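Local coordinates for Ras GTPase-activating-like protein IQGAP3 (PDB 3ISU), which probably acts as a calmodulin-binding signalling scaffold that engages small GTPases, with its RGC domain forming part of the C-terminal region, at residues Gly63-Asn68 / Leu81-Leu86; Val74-Phe79 / Lys98-Ala103. One frame throughout, in Å; residues are numbered along the deposited sequence.

How the contacts relate
Two ways of joining strands in a small domain appear side by side here, and both draw on strand 74-82. Contact 1 holds that strand's end against its hairpin partner 64-71 within the four-stranded antiparallel sheet; it is partly buried, and backbone hydrogen bonds dominate it, with apolar packing on one sheet face and a lysine chain lying along a histidine ring on the other. Contact 2 lies nearer the surface and has no hydrogen bond between its segments: aromatic rings and aliphatic carbons link the irregular part of strand 74-82 to a turn of the three-stranded sheet. The two contacts adjoin, since Val67 pairs with Phe79 through the backbone and its side chain also approaches the Phe100 ring.

Contact 1: Gly63-Asn68 / Leu81-Leu86; sequences GKFEVN and LHYQDL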
loop_
_atom_site.group_PDB
_atom_site.type_symbol
_atom_site.label_atom_id
_atom_site.label_comp_id
_atom_site.label_asym_id
_atom_site.label_seq_id
_atom_site.Cartn_x
_atom_site.Cartn_y
_atom_site.Cartn_z
ATOM N N GLY A 63 11.642 9.386 -0.885
ATOM C CA GLY A 63 11.129 8.362 0.023
ATOM C C GLY A 63 9.606 8.445 0.250
ATOM O O GLY A 63 9.061 7.646 0.990
ATOM N N LYS A 64 8.936 9.378 -0.417
ATOM C CA LYS A 64 7.492 9.602 -0.183
ATOM C C LYS A 64 6.716 8.955 -1.313
ATOM O O LYS A 64 7.087 9.076 -2.478
ATOM C CB LYS A 64 7.174 11.084 -0.117
ATOM C CG LYS A 64 5.710 11.431 0.172
ATOM C CD LYS A 64 5.661 12.949 0.400
ATOM C CE LYS A 64 4.344 13.454 0.934
ATOM N NZ LYS A 64 4.435 14.953 0.994
ATOM N N PHE A 65 5.642 8.256 -0.963
ATOM C CA PHE A 65 4.770 7.614 -1.941
ATOM C C PHE A 65 3.336 7.988 -1.632
ATOM O O PHE A 65 2.961 8.092 -0.459
ATOM C CB PHE A 65 4.889 6.114 -1.883
ATOM C CG PHE A 65 6.267 5.642 -2.149
ATOM C CD1 PHE A 65 6.675 5.346 -3.426
ATOM C CD2 PHE A 65 7.174 5.547 -1.121
ATOM C CE1 PHE A 65 7.976 4.909 -3.676
ATOM C CE2 PHE A 65 8.494 5.103 -1.373
ATOM C CZ PHE A 65 8.889 4.804 -2.635
ATOM N N GLU A 66 2.589 8.269 -2.690
ATOM C CA GLU A 66 1.211 8.666 -2.557
ATOM C C GLU A 66 0.399 7.416 -2.817
ATOM O O GLU A 66 0.610 6.739 -3.820
ATOM C CB GLU A 66 0.921 9.763 -3.572
ATOM C CG GLU A 66 -0.451 10.338 -3.458
ATOM C CD GLU A 66 -0.544 11.652 -4.232
ATOM O OE1 GLU A 66 -0.106 12.686 -3.672
ATOM O OE2 GLU A 66 -1.005 11.622 -5.401
ATOM N N VAL A 67 -0.465 7.069 -1.866
ATOM C CA VAL A 67 -1.311 5.891 -1.981
ATOM C C VAL A 67 -2.738 6.374 -2.178
ATOM O O VAL A 67 -3.255 7.152 -1.384
ATOM C CB VAL A 67 -1.253 4.982 -0.744
ATOM C CG1 VAL A 67 -2.034 3.693 -0.987
ATOM C CG2 VAL A 67 0.196 4.636 -0.409
ATOM N N ASN A 68 -3.330 5.937 -3.270
ATOM C CA ASN A 68 -4.714 6.176 -3.559
ATOM C C ASN A 68 -5.345 4.806 -3.488
ATOM O O ASN A 68 -4.645 3.756 -3.610
ATOM C CB ASN A 68 -4.842 6.799 -4.952
ATOM C CG ASN A 68 -4.604 8.264 -4.931
ATOM O OD1 ASN A 68 -5.446 9.020 -4.433
ATOM N ND2 ASN A 68 -3.459 8.701 -5.453
ATOM N N LEU A 81 2.864 7.657 2.266
ATOM C CA LEU A 81 3.719 6.661 2.915
ATOM C C LEU A 81 5.143 7.226 2.802
ATOM O O LEU A 81 5.529 7.694 1.740
ATOM C CB LEU A 81 3.698 5.307 2.185
ATOM C CG LEU A 81 2.732 4.141 2.403
ATOM C CD1 LEU A 81 3.113 3.049 1.439
ATOM C CD2 LEU A 81 2.852 3.616 3.843
ATOM N N HIS A 82 5.896 7.172 3.892
ATOM C CA HIS A 82 7.288 7.562 3.884
ATOM C C HIS A 82 8.141 6.330 4.155
ATOM O O HIS A 82 7.947 5.607 5.140
ATOM C CB HIS A 82 7.524 8.644 4.922
ATOM C CG HIS A 82 6.844 9.928 4.590
ATOM N ND1 HIS A 82 7.438 10.898 3.813
ATOM C CD2 HIS A 82 5.610 10.398 4.908
ATOM C CE1 HIS A 82 6.617 11.929 3.697
ATOM N NE2 HIS A 82 5.492 11.642 4.332
ATOM N N TYR A 83 9.087 6.096 3.263
ATOM C CA TYR A 83 9.933 4.934 3.367
ATOM C C TYR A 83 10.636 4.915 4.734
ATOM O O TYR A 83 10.738 3.856 5.368
ATOM C CB TYR A 83 10.933 4.980 2.241
ATOM C CG TYR A 83 11.615 3.680 1.991
ATOM C CD1 TYR A 83 11.050 2.700 1.179
ATOM C CD2 TYR A 83 12.806 3.387 2.642
ATOM C CE1 TYR A 83 11.713 1.505 0.953
ATOM C CE2 TYR A 83 13.423 2.216 2.440
ATOM C CZ TYR A 83 12.904 1.290 1.592
ATOM O OH TYR A 83 13.619 0.134 1.443
ATOM N N GLN A 84 11.062 6.083 5.221
ATOM C CA GLN A 84 11.794 6.150 6.497
ATOM C C GLN A 84 10.921 5.738 7.687
ATOM O O GLN A 84 11.394 5.090 8.636
ATOM C CB GLN A 84 12.387 7.524 6.732
ATOM C CG GLN A 84 13.255 7.611 8.026
ATOM C CD GLN A 84 14.488 6.689 8.065
ATOM O OE1 GLN A 84 15.112 6.375 7.018
ATOM N NE2 GLN A 84 14.840 6.222 9.290
ATOM N N ASP A 85 9.623 6.033 7.603
ATOM C CA ASP A 85 8.667 5.572 8.626
ATOM C C ASP A 85 8.539 4.035 8.616
ATOM O O ASP A 85 8.497 3.397 9.666
ATOM C CB ASP A 85 7.284 6.240 8.440
ATOM C CG ASP A 85 7.298 7.726 8.725
ATOM O OD1 ASP A 85 8.185 8.229 9.412
ATOM O OD2 ASP A 85 6.407 8.410 8.242
ATOM N N LEU A 86 8.471 3.425 7.434
ATOM C CA LEU A 86 8.458 1.989 7.321
ATOM C C LEU A 86 9.765 1.364 7.881
ATOM O O LEU A 86 9.733 0.344 8.566
ATOM C CB LEU A 86 8.297 1.580 5.859
ATOM C CG LEU A 86 6.980 1.991 5.198
ATOM C CD1 LEU A 86 7.034 1.581 3.726
ATOM C CD2 LEU A 86 5.802 1.333 5.930
#
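Lys64 and His82 lie side by side as a non-hydrogen-bonded pair in the antiparallel beta hairpin formed by strands 64-71 and 74-82, and Phe65 and Leu81 make the hydrogen-bonded pair next to them. Phe65 N reaches Leu81 O at 2.8 Å, and Leu81 N returns a bond to Phe65 O, so the pair is joined by two reciprocal backbone bonds. On the sheet face shared by Lys64 and His82, the lysine chain is extended, with CG anti to the backbone N (chi1 -178°), which carries it alongside the imidazole. Its CB lies 3.9 Å from His82 ND1. One step out, CG comes to 3.7 Å from His82 CE1, and CD is closest, 3.6 Å from the same CE1. CE is about equally near CE1 and NE2, 4.0 Å from His82 NE2, and NZ leaves the histidine to form a salt bridge with Asp60. With an alanine here, Asp60 would probably be left without its charged mate and the His82 ring would be freer to turn. The opposite face is apolar: Val67 CG2 packs on Leu81 CD1 at 3.8 Å, while the Phe65 ring meets Tyr83 obliquely across the contact and Phe118 of helix 107-119 beyond it. At the hairpin's open end the strand gives way to helix 83-91, with His82 at the N-cap position. Gly63, whose positive phi (79°) suits a glycine, still pairs across this junction: its O accepts Tyr83 N at 2.8 Å. The Tyr83 hydroxyl is bonded to Asn115, and at the other end of that side chain CB sits 3.5 Å from Gly63 O.

Contact 2: Val74-Phe79 / Lys98-Ala103; sequences VDMERF and KLFNKA
Phe100 takes a backbone conformation of the left-handed helical kind, with a positive phi of 48°, and from it offers a ring face to the edge of Phe79. The two rings form a T-shaped (edge-to-face) pair, their planes at 83° and their centroids 4.8 Å apart. The edge that does the touching is the CD2-CE2 side of Phe79, which meets the Phe100 face toward its rim; Phe79 CD2 is 3.6 Å from Phe100 CE1. Phe79 brings this edge round with its CG between the backbone N and the carbonyl carbon (chi1 75°), the most hindered of the three staggered positions. The CZ corner of the same ring reaches Leu99, with CZ 3.5 Å from Leu99 CD2, and the two side chains cross at about a right angle. Leu99 and Phe100 stand where strand 96-99 turns into strand 103-106: this is a beta hairpin with a three-residue loop, closed by mutual backbone bonds between Leu99 and Ala103. The contact therefore lays a hairpin turn of the three-stranded sheet against the irregular, broken part of strand 74-82, at the edge of the four-stranded sheet. Residues of neighbouring strand 64-71 extend the packing, Val67 touching Phe79 and Ala69 touching Phe100. Met76 meets the Phe100 ring obliquely with its CB, 3.6 Å from Phe100 CE1. Glu77 contributes its main chain: the carbonyl O lies in the plane of the Phe100 ring, at its edge, 3.3 Å from CE1, where the slightly positive ring hydrogens would be expected to favour an oxygen.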
loop_
_atom_site.group_PDB
_atom_site.type_symbol
_atom_site.label_atom_id
_atom_site.label_comp_id
_atom_site.label_asym_id
_atom_site.label_seq_id
_atom_site.Cartn_x
_atom_site.Cartn_y
_atom_site.Cartn_z
ATOM N N VAL A 74 -15.662 3.153 -4.008
ATOM C CA VAL A 74 -15.595 4.418 -3.302
ATOM C C VAL A 74 -14.154 4.944 -3.238
ATOM O O VAL A 74 -13.280 4.228 -2.740
ATOM C CB VAL A 74 -16.139 4.250 -1.880
ATOM C CG1 VAL A 74 -16.028 5.556 -1.107
ATOM C CG2 VAL A 74 -17.644 3.730 -1.905
ATOM N N ASP A 75 -13.938 6.143 -3.762
ATOM C CA ASP A 75 -12.632 6.813 -3.747
ATOM C C ASP A 75 -12.229 7.153 -2.296
ATOM O O ASP A 75 -12.988 7.779 -1.553
ATOM C CB ASP A 75 -12.652 8.087 -4.598
ATOM C CG ASP A 75 -12.900 7.812 -6.136
ATOM O OD1 ASP A 75 -12.262 6.905 -6.711
ATOM O OD2 ASP A 75 -13.729 8.550 -6.749
ATOM N N MET A 76 -11.023 6.742 -1.904
ATOM C CA MET A 76 -10.506 7.053 -0.592
ATOM C C MET A 76 -9.626 8.285 -0.624
ATOM O O MET A 76 -9.122 8.695 -1.674
ATOM C CB MET A 76 -9.709 5.873 -0.010
ATOM C CG MET A 76 -10.433 4.569 -0.077
ATOM S SD MET A 76 -12.001 4.541 0.859
ATOM C CE MET A 76 -11.424 4.586 2.529
ATOM N N GLU A 77 -9.456 8.876 0.545
ATOM C CA GLU A 77 -8.611 10.030 0.711
ATOM C C GLU A 77 -7.161 9.567 0.506
ATOM O O GLU A 77 -6.752 8.569 1.083
ATOM C CB GLU A 77 -8.791 10.614 2.113
ATOM C CG GLU A 77 -8.186 11.972 2.363
ATOM C CD GLU A 77 -8.776 13.111 1.514
ATOM O OE1 GLU A 77 -9.942 13.038 1.026
ATOM O OE2 GLU A 77 -8.058 14.108 1.359
ATOM N N ARG A 78 -6.468 10.261 -0.377
ATOM C CA ARG A 78 -5.049 10.090 -0.617
ATOM C C ARG A 78 -4.336 10.155 0.707
ATOM O O ARG A 78 -4.686 10.980 1.554
ATOM C CB ARG A 78 -4.537 11.284 -1.412
ATOM C CG ARG A 78 -3.760 11.026 -2.663
ATOM C CD ARG A 78 -3.806 12.339 -3.516
ATOM N NE ARG A 78 -3.238 13.457 -2.751
ATOM C CZ ARG A 78 -3.525 14.759 -2.910
ATOM N NH1 ARG A 78 -4.389 15.177 -3.834
ATOM N NH2 ARG A 78 -2.925 15.661 -2.130
ATOM N N PHE A 79 -3.329 9.331 0.889
ATOM C CA PHE A 79 -2.382 9.631 1.962
ATOM C C PHE A 79 -0.950 9.228 1.550
ATOM O O PHE A 79 -0.736 8.645 0.490
ATOM C CB PHE A 79 -2.778 8.920 3.225
ATOM C CG PHE A 79 -2.473 7.499 3.180
ATOM C CD1 PHE A 79 -1.301 7.024 3.751
ATOM C CD2 PHE A 79 -3.307 6.636 2.541
ATOM C CE1 PHE A 79 -0.991 5.721 3.686
ATOM C CE2 PHE A 79 -3.003 5.311 2.486
ATOM C CZ PHE A 79 -1.848 4.850 3.052
ATOM N N LYS A 98 -1.335 -0.024 9.510
ATOM C CA LYS A 98 -2.731 0.039 9.085
ATOM C C LYS A 98 -2.826 1.133 8.043
ATOM O O LYS A 98 -2.229 2.220 8.196
ATOM C CB LYS A 98 -3.683 0.321 10.251
ATOM C CG LYS A 98 -4.048 -0.887 11.079
ATOM C CD LYS A 98 -5.268 -0.610 11.991
ATOM N N LEU A 99 -3.492 0.820 6.941
ATOM C CA LEU A 99 -3.778 1.819 5.903
ATOM C C LEU A 99 -5.288 1.988 5.855
ATOM O O LEU A 99 -6.041 1.021 6.060
ATOM C CB LEU A 99 -3.283 1.375 4.535
ATOM C CG LEU A 99 -1.841 0.936 4.311
ATOM C CD1 LEU A 99 -1.642 0.639 2.832
ATOM C CD2 LEU A 99 -0.862 1.987 4.766
ATOM N N PHE A 100 -5.742 3.214 5.624
ATOM C CA PHE A 100 -7.172 3.501 5.563
ATOM C C PHE A 100 -7.927 2.897 6.745
ATOM O O PHE A 100 -8.984 2.318 6.554
ATOM C CB PHE A 100 -7.727 2.971 4.221
ATOM C CG PHE A 100 -6.995 3.491 3.018
ATOM C CD1 PHE A 100 -7.161 4.822 2.617
ATOM C CD2 PHE A 100 -6.088 2.692 2.325
ATOM C CE1 PHE A 100 -6.481 5.315 1.521
ATOM C CE2 PHE A 100 -5.369 3.188 1.219
ATOM C CZ PHE A 100 -5.578 4.503 0.812
ATOM N N ASN A 101 -7.356 2.973 7.956
ATOM C CA ASN A 101 -7.986 2.471 9.204
ATOM C C ASN A 101 -8.170 0.939 9.394
ATOM O O ASN A 101 -7.909 0.402 10.467
ATOM C CB ASN A 101 -9.324 3.171 9.450
ATOM N N LYS A 102 -8.591 0.226 8.367
ATOM C CA LYS A 102 -8.888 -1.194 8.519
ATOM C C LYS A 102 -8.043 -2.139 7.671
ATOM O O LYS A 102 -8.185 -3.354 7.812
ATOM C CB LYS A 102 -10.375 -1.425 8.252
ATOM C CG LYS A 102 -11.297 -0.902 9.374
ATOM C CD LYS A 102 -12.755 -1.286 9.144
ATOM C CE LYS A 102 -13.630 -0.912 10.340
ATOM N NZ LYS A 102 -15.077 -1.097 10.005
ATOM N N ALA A 103 -7.165 -1.631 6.812
ATOM C CA ALA A 103 -6.313 -2.506 5.999
ATOM C C ALA A 103 -4.964 -2.688 6.658
ATOM O O ALA A 103 -4.247 -1.721 6.831
ATOM C CB ALA A 103 -6.124 -1.955 4.588
#